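Local coordinates for uncharacterized protein Atu2773 (Agrobacterium tumefaciens, PDB 2QV5) that is of unknown function but belongs to the divergent polysaccharide deacetylase family, so it may remove acetyl groups from a carbohydrate, at residues K48-V57 / D221-R232; A109-M120 / P146-L156. All coordinates share one frame; numbering follows the deposited sequence.

Contact 1 of 2, residues K48-V57 / D221-R232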
loop_
_atom_site.group_PDB
_atom_site.type_symbol
_atom_site.label_atom_id
_atom_site.label_comp_id
_atom_site.label_asym_id
_atom_site.label_seq_id
_atom_site.Cartn_x
_atom_site.Cartn_y
_atom_site.Cartn_z
ATOM N N LYS A 48 -2.057 -8.210 16.327
ATOM C CA LYS A 48 -0.623 -8.470 16.442
ATOM C C LYS A 48 0.178 -7.435 15.656
ATOM O O LYS A 48 1.175 -6.929 16.166
ATOM C CB LYS A 48 -0.281 -9.884 15.967
ATOM C CG LYS A 48 1.126 -10.316 16.318
ATOM C CD LYS A 48 1.430 -11.718 15.815
ATOM C CE LYS A 48 2.937 -12.000 15.847
ATOM N NZ LYS A 48 3.568 -11.663 17.166
ATOM N N ALA A 49 -0.285 -7.106 14.442
ATOM C CA ALA A 49 0.385 -6.113 13.569
ATOM C C ALA A 49 0.519 -4.750 14.255
ATOM O O ALA A 49 1.588 -4.160 14.244
ATOM C CB ALA A 49 -0.365 -5.968 12.239
ATOM N N ILE A 50 -0.578 -4.269 14.844
ATOM C CA ILE A 50 -0.624 -2.988 15.548
ATOM C C ILE A 50 0.240 -3.014 16.821
ATOM O O ILE A 50 0.962 -2.055 17.115
ATOM C CB ILE A 50 -2.096 -2.630 15.948
ATOM C CG1 ILE A 50 -3.002 -2.517 14.713
ATOM C CG2 ILE A 50 -2.165 -1.359 16.803
ATOM C CD1 ILE A 50 -2.752 -1.327 13.847
ATOM N N ARG A 51 0.143 -4.112 17.571
ATOM C CA ARG A 51 0.930 -4.328 18.800
ATOM C C ARG A 51 2.451 -4.333 18.565
ATOM O O ARG A 51 3.211 -3.782 19.371
ATOM C CB ARG A 51 0.497 -5.655 19.430
ATOM C CG ARG A 51 1.031 -5.965 20.813
ATOM C CD ARG A 51 0.564 -7.359 21.213
ATOM N NE ARG A 51 1.332 -7.916 22.324
ATOM C CZ ARG A 51 2.378 -8.730 22.191
ATOM N NH1 ARG A 51 2.800 -9.097 20.985
ATOM N NH2 ARG A 51 3.004 -9.181 23.273
ATOM N N ASP A 52 2.883 -4.949 17.464
ATOM C CA ASP A 52 4.303 -5.251 17.246
ATOM C C ASP A 52 5.098 -4.348 16.303
ATOM O O ASP A 52 6.296 -4.141 16.522
ATOM C CB ASP A 52 4.484 -6.706 16.797
ATOM C CG ASP A 52 4.123 -7.713 17.874
ATOM O OD1 ASP A 52 3.881 -7.318 19.038
ATOM O OD2 ASP A 52 4.073 -8.915 17.541
ATOM N N LEU A 53 4.472 -3.852 15.237
ATOM C CA LEU A 53 5.209 -3.060 14.247
ATOM C C LEU A 53 5.433 -1.647 14.782
ATOM O O LEU A 53 4.532 -1.080 15.380
ATOM C CB LEU A 53 4.480 -3.020 12.894
ATOM C CG LEU A 53 4.284 -4.386 12.210
ATOM C CD1 LEU A 53 3.150 -4.361 11.205
ATOM C CD2 LEU A 53 5.561 -4.871 11.547
ATOM N N PRO A 54 6.646 -1.091 14.595
ATOM C CA PRO A 54 6.866 0.320 14.920
ATOM C C PRO A 54 6.069 1.229 13.972
ATOM O O PRO A 54 5.756 0.809 12.840
ATOM C CB PRO A 54 8.378 0.488 14.721
ATOM C CG PRO A 54 8.740 -0.563 13.747
ATOM C CD PRO A 54 7.883 -1.730 14.107
ATOM N N PRO A 55 5.707 2.449 14.433
ATOM C CA PRO A 55 4.845 3.376 13.668
ATOM C C PRO A 55 5.379 3.804 12.299
ATOM O O PRO A 55 4.637 4.372 11.500
ATOM C CB PRO A 55 4.743 4.602 14.575
ATOM C CG PRO A 55 5.813 4.467 15.571
ATOM C CD PRO A 55 6.044 2.999 15.756
ATOM N N GLU A 56 6.656 3.541 12.051
ATOM C CA GLU A 56 7.300 3.900 10.790
ATOM C C GLU A 56 6.885 2.954 9.670
ATOM O O GLU A 56 7.056 3.271 8.507
ATOM C CB GLU A 56 8.818 3.877 10.948
ATOM C CG GLU A 56 9.395 5.046 11.757
ATOM C CD GLU A 56 9.426 4.785 13.268
ATOM O OE1 GLU A 56 8.923 3.730 13.728
ATOM O OE2 GLU A 56 9.954 5.652 13.998
ATOM N N VAL A 57 6.361 1.787 10.041
ATOM C CA VAL A 57 5.869 0.808 9.081
ATOM C C VAL A 57 4.493 1.244 8.591
ATOM O O VAL A 57 3.568 1.480 9.384
ATOM C CB VAL A 57 5.843 -0.608 9.698
ATOM C CG1 VAL A 57 5.240 -1.645 8.730
ATOM C CG2 VAL A 57 7.253 -1.030 10.102
ATOM N N ASP A 221 2.107 -13.869 10.729
ATOM C CA ASP A 221 2.847 -13.850 12.002
ATOM C C ASP A 221 4.370 -13.756 11.839
ATOM O O ASP A 221 5.023 -12.995 12.552
ATOM C CB ASP A 221 2.510 -15.087 12.844
ATOM C CG ASP A 221 1.237 -14.920 13.662
ATOM O OD1 ASP A 221 0.505 -13.927 13.456
ATOM O OD2 ASP A 221 0.965 -15.793 14.515
ATOM N N GLU A 222 4.927 -14.524 10.906
ATOM C CA GLU A 222 6.382 -14.480 10.643
ATOM C C GLU A 222 6.822 -13.139 10.043
ATOM O O GLU A 222 7.894 -12.621 10.371
ATOM C CB GLU A 222 6.828 -15.633 9.738
ATOM C CG GLU A 222 6.658 -17.026 10.352
ATOM C CD GLU A 222 7.793 -17.424 11.287
ATOM O OE1 GLU A 222 8.843 -16.744 11.306
ATOM O OE2 GLU A 222 7.633 -18.434 12.008
ATOM N N SER A 223 5.987 -12.571 9.175
ATOM C CA SER A 223 6.310 -11.281 8.557
ATOM C C SER A 223 6.367 -10.181 9.607
ATOM O O SER A 223 7.304 -9.396 9.620
ATOM C CB SER A 223 5.286 -10.909 7.494
ATOM O OG SER A 223 5.214 -11.925 6.523
ATOM N N ILE A 224 5.348 -10.130 10.466
ATOM C CA ILE A 224 5.258 -9.129 11.525
ATOM C C ILE A 224 6.492 -9.183 12.429
ATOM O O ILE A 224 7.145 -8.155 12.655
ATOM C CB ILE A 224 3.954 -9.293 12.355
ATOM C CG1 ILE A 224 2.730 -8.934 11.509
ATOM C CG2 ILE A 224 3.993 -8.426 13.607
ATOM C CD1 ILE A 224 1.432 -9.485 12.059
ATOM N N ALA A 225 6.833 -10.381 12.900
ATOM C CA ALA A 225 7.974 -10.562 13.799
ATOM C C ALA A 225 9.313 -10.137 13.160
ATOM O O ALA A 225 10.094 -9.398 13.780
ATOM C CB ALA A 225 8.027 -12.020 14.335
ATOM N N ALA A 226 9.550 -10.557 11.919
ATOM C CA ALA A 226 10.794 -10.244 11.209
ATOM C C ALA A 226 10.896 -8.770 10.863
ATOM O O ALA A 226 11.952 -8.181 11.029
ATOM C CB ALA A 226 10.929 -11.083 9.935
ATOM N N ILE A 227 9.795 -8.189 10.382
ATOM C CA ILE A 227 9.745 -6.769 10.021
ATOM C C ILE A 227 9.847 -5.874 11.252
ATOM O O ILE A 227 10.601 -4.907 11.235
ATOM C CB ILE A 227 8.502 -6.444 9.144
ATOM C CG1 ILE A 227 8.659 -7.111 7.772
ATOM C CG2 ILE A 227 8.264 -4.923 8.975
ATOM C CD1 ILE A 227 7.429 -7.094 6.974
ATOM N N SER A 228 9.145 -6.216 12.331
ATOM C CA SER A 228 9.274 -5.447 13.578
ATOM C C SER A 228 10.725 -5.339 14.038
ATOM O O SER A 228 11.211 -4.241 14.306
ATOM C CB SER A 228 8.436 -6.052 14.706
ATOM O OG SER A 228 7.060 -6.029 14.376
ATOM N N LYS A 229 11.402 -6.479 14.114
ATOM C CA LYS A 229 12.790 -6.546 14.571
ATOM C C LYS A 229 13.760 -5.776 13.653
ATOM O O LYS A 229 14.567 -4.971 14.134
ATOM C CB LYS A 229 13.206 -8.010 14.689
ATOM C CG LYS A 229 14.636 -8.244 15.157
ATOM C CD LYS A 229 14.991 -9.722 15.036
ATOM C CE LYS A 229 16.387 -10.021 15.556
ATOM N NZ LYS A 229 17.399 -9.036 15.075
ATOM N N TRP A 230 13.674 -6.035 12.342
ATOM C CA TRP A 230 14.530 -5.380 11.349
ATOM C C TRP A 230 14.361 -3.841 11.326
ATOM O O TRP A 230 15.361 -3.111 11.315
ATOM C CB TRP A 230 14.276 -5.979 9.958
ATOM C CG TRP A 230 15.277 -5.552 8.909
ATOM C CD1 TRP A 230 16.439 -6.182 8.579
ATOM C CD2 TRP A 230 15.192 -4.396 8.065
ATOM N NE1 TRP A 230 17.087 -5.491 7.583
ATOM C CE2 TRP A 230 16.342 -4.388 7.251
ATOM C CE3 TRP A 230 14.254 -3.364 7.918
ATOM C CZ2 TRP A 230 16.585 -3.387 6.298
ATOM C CZ3 TRP A 230 14.499 -2.363 6.976
ATOM C CH2 TRP A 230 15.656 -2.387 6.177
ATOM N N SER A 231 13.107 -3.366 11.342
ATOM C CA SER A 231 12.838 -1.929 11.284
ATOM C C SER A 231 13.316 -1.199 12.538
ATOM O O SER A 231 13.746 -0.045 12.454
ATOM C CB SER A 231 11.356 -1.635 11.003
ATOM O OG SER A 231 10.510 -2.359 11.874
ATOM N N ARG A 232 13.259 -1.876 13.688
ATOM C CA ARG A 232 13.771 -1.311 14.955
ATOM C C ARG A 232 15.296 -1.207 14.981
ATOM O O ARG A 232 15.854 -0.353 15.674
ATOM C CB ARG A 232 13.284 -2.125 16.148
ATOM C CG ARG A 232 11.841 -1.846 16.524
ATOM C CD ARG A 232 11.324 -2.860 17.529
ATOM N NE ARG A 232 9.871 -2.970 17.463
ATOM C CZ ARG A 232 9.021 -2.141 18.066
ATOM N NH1 ARG A 232 9.468 -1.127 18.801
ATOM N NH2 ARG A 232 7.715 -2.322 17.932
#
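Arg232 reaches back from helix 221-232 to the end of helix 48-52, and Ile224 packs against the same helix nearer the start of the contact; the two are outer helices of a parallel beta/alpha barrel, consistent with the polysaccharide deacetylase family, running 12° from parallel with axes 9.9 Å apart. The one hydrogen bond between the segments is Arg232 NH2 to Asp52 O, 2.7 Å and nearly straight at 162°. The oxygen lies in the guanidinium plane, whereas the nitrogen stands above the carbonyl plane, and Pro54 covers one guanidinium face. An extended chain from CG to NE gives Arg232 this reach. Ile224 splits its branches: CG2, anti to the backbone N, meets Asp52 CB at 3.7 Å, while CD1 lies against the backbone of Ala49. Leu53 turns CD2 inward to Ile227 CG2, also at 3.7 Å, and Val57 CG2 meets that same methyl, which extends the apolar seam toward strand 30-39, where Ile227 touches Ile34 and Val36. On the outer side, Lys48 NZ is bound to Asp52 OD2 in a salt bridge that Arg51 extends, and the lysine's methylene chain crosses Asp221 at about a right angle. Ser228 turns its hydroxyl to its own helix: OG donates to Ile224 O at 2.7 Å, from the face of that carbonyl opposite to Ser228 N.

Contact 2 of 2, residues A109-M120 / P146-L156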
loop_
_atom_site.group_PDB
_atom_site.type_symbol
_atom_site.label_atom_id
_atom_site.label_comp_id
_atom_site.label_asym_id
_atom_site.label_seq_id
_atom_site.Cartn_x
_atom_site.Cartn_y
_atom_site.Cartn_z
ATOM N N ALA A 109 -16.193 1.872 -17.391
ATOM C CA ALA A 109 -15.560 2.786 -16.436
ATOM C C ALA A 109 -16.424 3.129 -15.227
ATOM O O ALA A 109 -15.950 3.042 -14.099
ATOM C CB ALA A 109 -15.087 4.059 -17.140
ATOM N N LYS A 110 -17.695 3.462 -15.459
ATOM C CA LYS A 110 -18.604 3.875 -14.380
ATOM C C LYS A 110 -18.914 2.782 -13.338
ATOM O O LYS A 110 -19.136 3.094 -12.169
ATOM C CB LYS A 110 -19.894 4.498 -14.947
ATOM C CG LYS A 110 -21.140 3.607 -14.896
ATOM C CD LYS A 110 -22.428 4.422 -14.997
ATOM C CE LYS A 110 -23.440 4.013 -13.923
ATOM N NZ LYS A 110 -23.753 2.549 -13.907
ATOM N N VAL A 111 -18.911 1.516 -13.755
ATOM C CA VAL A 111 -19.179 0.399 -12.849
ATOM C C VAL A 111 -17.972 0.143 -11.926
ATOM O O VAL A 111 -18.136 -0.121 -10.727
ATOM C CB VAL A 111 -19.611 -0.885 -13.639
ATOM C CG1 VAL A 111 -19.646 -2.122 -12.746
ATOM C CG2 VAL A 111 -20.985 -0.674 -14.290
ATOM N N ASN A 112 -16.771 0.236 -12.492
ATOM C CA ASN A 112 -15.538 0.099 -11.718
ATOM C C ASN A 112 -15.296 1.289 -10.785
ATOM O O ASN A 112 -14.799 1.104 -9.674
ATOM C CB ASN A 112 -14.326 -0.096 -12.637
ATOM C CG ASN A 112 -14.191 -1.528 -13.153
ATOM O OD1 ASN A 112 -14.658 -2.480 -12.535
ATOM N ND2 ASN A 112 -13.522 -1.678 -14.288
ATOM N N ILE A 113 -15.647 2.497 -11.231
ATOM C CA ILE A 113 -15.491 3.711 -10.401
ATOM C C ILE A 113 -16.423 3.670 -9.179
ATOM O O ILE A 113 -16.038 4.081 -8.085
ATOM C CB ILE A 113 -15.650 5.036 -11.222
ATOM C CG1 ILE A 113 -14.565 5.179 -12.304
ATOM C CG2 ILE A 113 -15.610 6.280 -10.318
ATOM C CD1 ILE A 113 -13.145 5.401 -11.799
ATOM N N ASP A 114 -17.630 3.138 -9.367
ATOM C CA ASP A 114 -18.567 2.919 -8.265
ATOM C C ASP A 114 -18.048 1.906 -7.242
ATOM O O ASP A 114 -18.217 2.097 -6.040
ATOM C CB ASP A 114 -19.937 2.480 -8.800
ATOM C CG ASP A 114 -20.740 3.643 -9.383
ATOM O OD1 ASP A 114 -20.610 4.781 -8.865
ATOM O OD2 ASP A 114 -21.503 3.424 -10.355
ATOM N N ARG A 115 -17.419 0.840 -7.730
ATOM C CA ARG A 115 -16.824 -0.184 -6.876
ATOM C C ARG A 115 -15.683 0.390 -6.055
ATOM O O ARG A 115 -15.567 0.095 -4.870
ATOM C CB ARG A 115 -16.280 -1.329 -7.726
ATOM C CG ARG A 115 -17.333 -2.330 -8.142
ATOM C CD ARG A 115 -16.803 -3.235 -9.220
ATOM N NE ARG A 115 -17.832 -4.164 -9.674
ATOM C CZ ARG A 115 -17.857 -4.710 -10.882
ATOM N NH1 ARG A 115 -18.836 -5.540 -11.213
ATOM N NH2 ARG A 115 -16.913 -4.414 -11.765
ATOM N N LEU A 116 -14.836 1.172 -6.727
ATOM C CA LEU A 116 -13.719 1.895 -6.120
ATOM C C LEU A 116 -14.187 2.815 -5.003
ATOM O O LEU A 116 -13.637 2.800 -3.904
ATOM C CB LEU A 116 -13.014 2.730 -7.191
ATOM C CG LEU A 116 -11.865 3.635 -6.753
ATOM C CD1 LEU A 116 -10.745 2.773 -6.162
ATOM C CD2 LEU A 116 -11.327 4.487 -7.897
ATOM N N HIS A 117 -15.215 3.606 -5.296
ATOM C CA HIS A 117 -15.790 4.552 -4.338
ATOM C C HIS A 117 -16.373 3.876 -3.108
ATOM O O HIS A 117 -16.295 4.419 -2.004
ATOM C CB HIS A 117 -16.852 5.409 -5.026
ATOM C CG HIS A 117 -16.291 6.441 -5.952
ATOM N ND1 HIS A 117 -17.087 7.346 -6.621
ATOM C CD2 HIS A 117 -15.015 6.725 -6.310
ATOM C CE1 HIS A 117 -16.327 8.136 -7.359
ATOM N NE2 HIS A 117 -15.066 7.777 -7.193
ATOM N N ARG A 118 -16.956 2.693 -3.287
ATOM C CA ARG A 118 -17.443 1.927 -2.155
ATOM C C ARG A 118 -16.306 1.525 -1.210
ATOM O O ARG A 118 -16.446 1.649 -0.001
ATOM C CB ARG A 118 -18.226 0.699 -2.622
ATOM C CG ARG A 118 -19.612 1.046 -3.142
ATOM C CD ARG A 118 -20.528 -0.166 -3.138
ATOM N NE ARG A 118 -20.221 -1.155 -4.178
ATOM C CZ ARG A 118 -20.529 -1.039 -5.472
ATOM N NH1 ARG A 118 -21.146 0.041 -5.943
ATOM N NH2 ARG A 118 -20.211 -2.017 -6.307
ATOM N N SER A 119 -15.184 1.068 -1.764
ATOM C CA SER A 119 -14.006 0.734 -0.948
ATOM C C SER A 119 -13.403 1.962 -0.259
ATOM O O SER A 119 -13.079 1.904 0.933
ATOM C CB SER A 119 -12.942 0.055 -1.797
ATOM O OG SER A 119 -13.330 -1.263 -2.145
ATOM N N MET A 120 -13.281 3.058 -1.016
ATOM C CA MET A 120 -12.701 4.333 -0.567
ATOM C C MET A 120 -13.374 4.896 0.681
ATOM O O MET A 120 -12.742 5.543 1.508
ATOM C CB MET A 120 -12.760 5.378 -1.697
ATOM C CG MET A 120 -11.648 5.315 -2.736
ATOM S SD MET A 120 -11.711 6.702 -3.919
ATOM C CE MET A 120 -10.161 6.438 -4.771
ATOM N N PRO A 146 -9.062 4.929 -16.251
ATOM C CA PRO A 146 -10.063 5.740 -15.530
ATOM C C PRO A 146 -9.891 5.675 -14.013
ATOM O O PRO A 146 -10.148 6.657 -13.319
ATOM C CB PRO A 146 -11.396 5.073 -15.894
ATOM C CG PRO A 146 -11.132 4.268 -17.089
ATOM C CD PRO A 146 -9.712 3.828 -16.988
ATOM N N VAL A 147 -9.469 4.507 -13.529
ATOM C CA VAL A 147 -9.262 4.237 -12.101
ATOM C C VAL A 147 -8.126 5.110 -11.573
ATOM O O VAL A 147 -8.272 5.791 -10.544
ATOM C CB VAL A 147 -8.989 2.724 -11.877
ATOM C CG1 VAL A 147 -8.609 2.408 -10.432
ATOM C CG2 VAL A 147 -10.213 1.923 -12.286
ATOM N N MET A 148 -7.016 5.119 -12.304
ATOM C CA MET A 148 -5.851 5.916 -11.926
ATOM C C MET A 148 -6.095 7.418 -12.047
ATOM O O MET A 148 -5.523 8.205 -11.287
ATOM C CB MET A 148 -4.617 5.477 -12.714
ATOM C CG MET A 148 -4.075 4.106 -12.238
ATOM S SD MET A 148 -2.435 3.761 -12.859
ATOM C CE MET A 148 -1.489 4.919 -11.875
ATOM N N ARG A 149 -6.952 7.812 -12.986
ATOM C CA ARG A 149 -7.372 9.213 -13.091
ATOM C C ARG A 149 -8.218 9.652 -11.889
ATOM O O ARG A 149 -7.994 10.735 -11.346
ATOM C CB ARG A 149 -8.125 9.465 -14.388
ATOM C CG ARG A 149 -7.241 9.473 -15.628
ATOM C CD ARG A 149 -8.014 9.971 -16.837
ATOM N NE ARG A 149 -7.215 9.907 -18.059
ATOM C CZ ARG A 149 -6.390 10.869 -18.475
ATOM N NH1 ARG A 149 -6.241 11.987 -17.774
ATOM N NH2 ARG A 149 -5.704 10.709 -19.596
ATOM N N ASP A 150 -9.169 8.813 -11.469
ATOM C CA ASP A 150 -9.964 9.104 -10.267
ATOM C C ASP A 150 -9.087 9.228 -9.010
ATOM O O ASP A 150 -9.194 10.211 -8.271
ATOM C CB ASP A 150 -11.063 8.061 -10.042
ATOM C CG ASP A 150 -11.944 8.396 -8.848
ATOM O OD1 ASP A 150 -12.905 9.172 -9.005
ATOM O OD2 ASP A 150 -11.672 7.890 -7.738
ATOM N N ILE A 151 -8.216 8.243 -8.794
ATOM C CA ILE A 151 -7.287 8.242 -7.656
ATOM C C ILE A 151 -6.367 9.468 -7.705
ATOM O O ILE A 151 -6.187 10.148 -6.690
ATOM C CB ILE A 151 -6.463 6.917 -7.588
ATOM C CG1 ILE A 151 -7.387 5.730 -7.307
ATOM C CG2 ILE A 151 -5.363 6.987 -6.503
ATOM C CD1 ILE A 151 -6.857 4.409 -7.795
ATOM N N GLY A 152 -5.826 9.751 -8.898
ATOM C CA GLY A 152 -4.905 10.859 -9.107
ATOM C C GLY A 152 -5.506 12.214 -8.771
ATOM O O GLY A 152 -4.862 13.033 -8.112
ATOM N N LYS A 153 -6.762 12.425 -9.172
ATOM C CA LYS A 153 -7.433 13.716 -8.986
ATOM C C LYS A 153 -7.813 14.012 -7.531
ATOM O O LYS A 153 -8.029 15.167 -7.171
ATOM C CB LYS A 153 -8.663 13.828 -9.898
ATOM C CG LYS A 153 -9.959 13.332 -9.268
ATOM C CD LYS A 153 -11.110 13.292 -10.255
ATOM C CE LYS A 153 -12.320 12.627 -9.625
ATOM N NZ LYS A 153 -13.176 12.005 -10.677
ATOM N N ARG A 154 -7.879 12.962 -6.707
ATOM C CA ARG A 154 -8.240 13.080 -5.292
ATOM C C ARG A 154 -7.034 13.275 -4.402
ATOM O O ARG A 154 -7.159 13.254 -3.178
ATOM C CB ARG A 154 -8.982 11.835 -4.831
ATOM C CG ARG A 154 -10.277 11.681 -5.552
ATOM C CD ARG A 154 -10.997 10.413 -5.155
ATOM N NE ARG A 154 -12.192 10.322 -5.972
ATOM C CZ ARG A 154 -13.321 10.977 -5.736
ATOM N NH1 ARG A 154 -13.456 11.774 -4.674
ATOM N NH2 ARG A 154 -14.330 10.828 -6.569
ATOM N N GLY A 155 -5.870 13.455 -5.011
ATOM C CA GLY A 155 -4.665 13.760 -4.254
ATOM C C GLY A 155 -4.080 12.559 -3.534
ATOM O O GLY A 155 -3.386 12.713 -2.526
ATOM N N LEU A 156 -4.358 11.367 -4.049
ATOM C CA LEU A 156 -3.858 10.129 -3.476
ATOM C C LEU A 156 -2.720 9.572 -4.328
ATOM O O LEU A 156 -2.690 9.767 -5.555
ATOM C CB LEU A 156 -4.979 9.075 -3.415
ATOM C CG LEU A 156 -6.231 9.354 -2.579
ATOM C CD1 LEU A 156 -7.413 8.499 -3.057
ATOM C CD2 LEU A 156 -5.934 9.096 -1.108
#
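His117 and Asp150 join two neighbouring helices of the parallel beta/alpha barrel through a histidine-carboxylate hydrogen bond: NE2 of His117 donates to OD1 of Asp150 over 3.1 Å at 166°. The acceptor lies close to the imidazole plane, yet the donor approaches from above the carboxylate plane, and the two planes are 45° apart. Helices 109-120 and 146-153 cross at -43° with axes 10.1 Å apart, and Asp150 enters as a knob into the hole formed by Ile113, Leu116, His117 and Met120. Its CG is anti to the backbone N, which carries the carboxylate across to the opposing helix. There Leu116 CD2 lies 3.4 Å from Asp150 OD2, and Ile113 CD1 rests against Asp150 CB. This buried acid is therefore bordered by hydrocarbon as well as by donors.

From its own segment Arg154 grips the carboxylate side-on, NE to Asp150 OD2 at 3.1 Å and NH2 to OD1, and Lys153 adds a weak bond to OD1. In the second shell, Pro7 O accepts from NH1 and so helps to place Arg154, whose guanidinium stands nearly perpendicular to the imidazole. Further along helix 109-120, the extended chain of Met120 brings CE to Ile151 CG1 and Leu156 CD1; Leu116 also touches Ile86 of strand 82-88. At the start of both segments, where the backbones come closest, Ala109 CB meets Pro146 CG at 4.0 Å.

Contacts 1 and 2 lie on opposite sides of the chain's centre, their own centres 31 Å apart and their nearest atoms about 16 Å apart, so neither touches the other. Both belong to the deacetylase-like barrel. In sequence, 48-57 comes first, then 109-120 and 146-156, and finally 221-232. Contact 2 thus pairs helices close in order, separated by strand 128-131, whereas contact 1 brings an early helix beside a late one. Strand 30-39 pairs with 212-218 and so closes the barrel; the helices that follow these two strands therefore become neighbours in contact 1, while contact 2 joins helices on the far side of the same barrel.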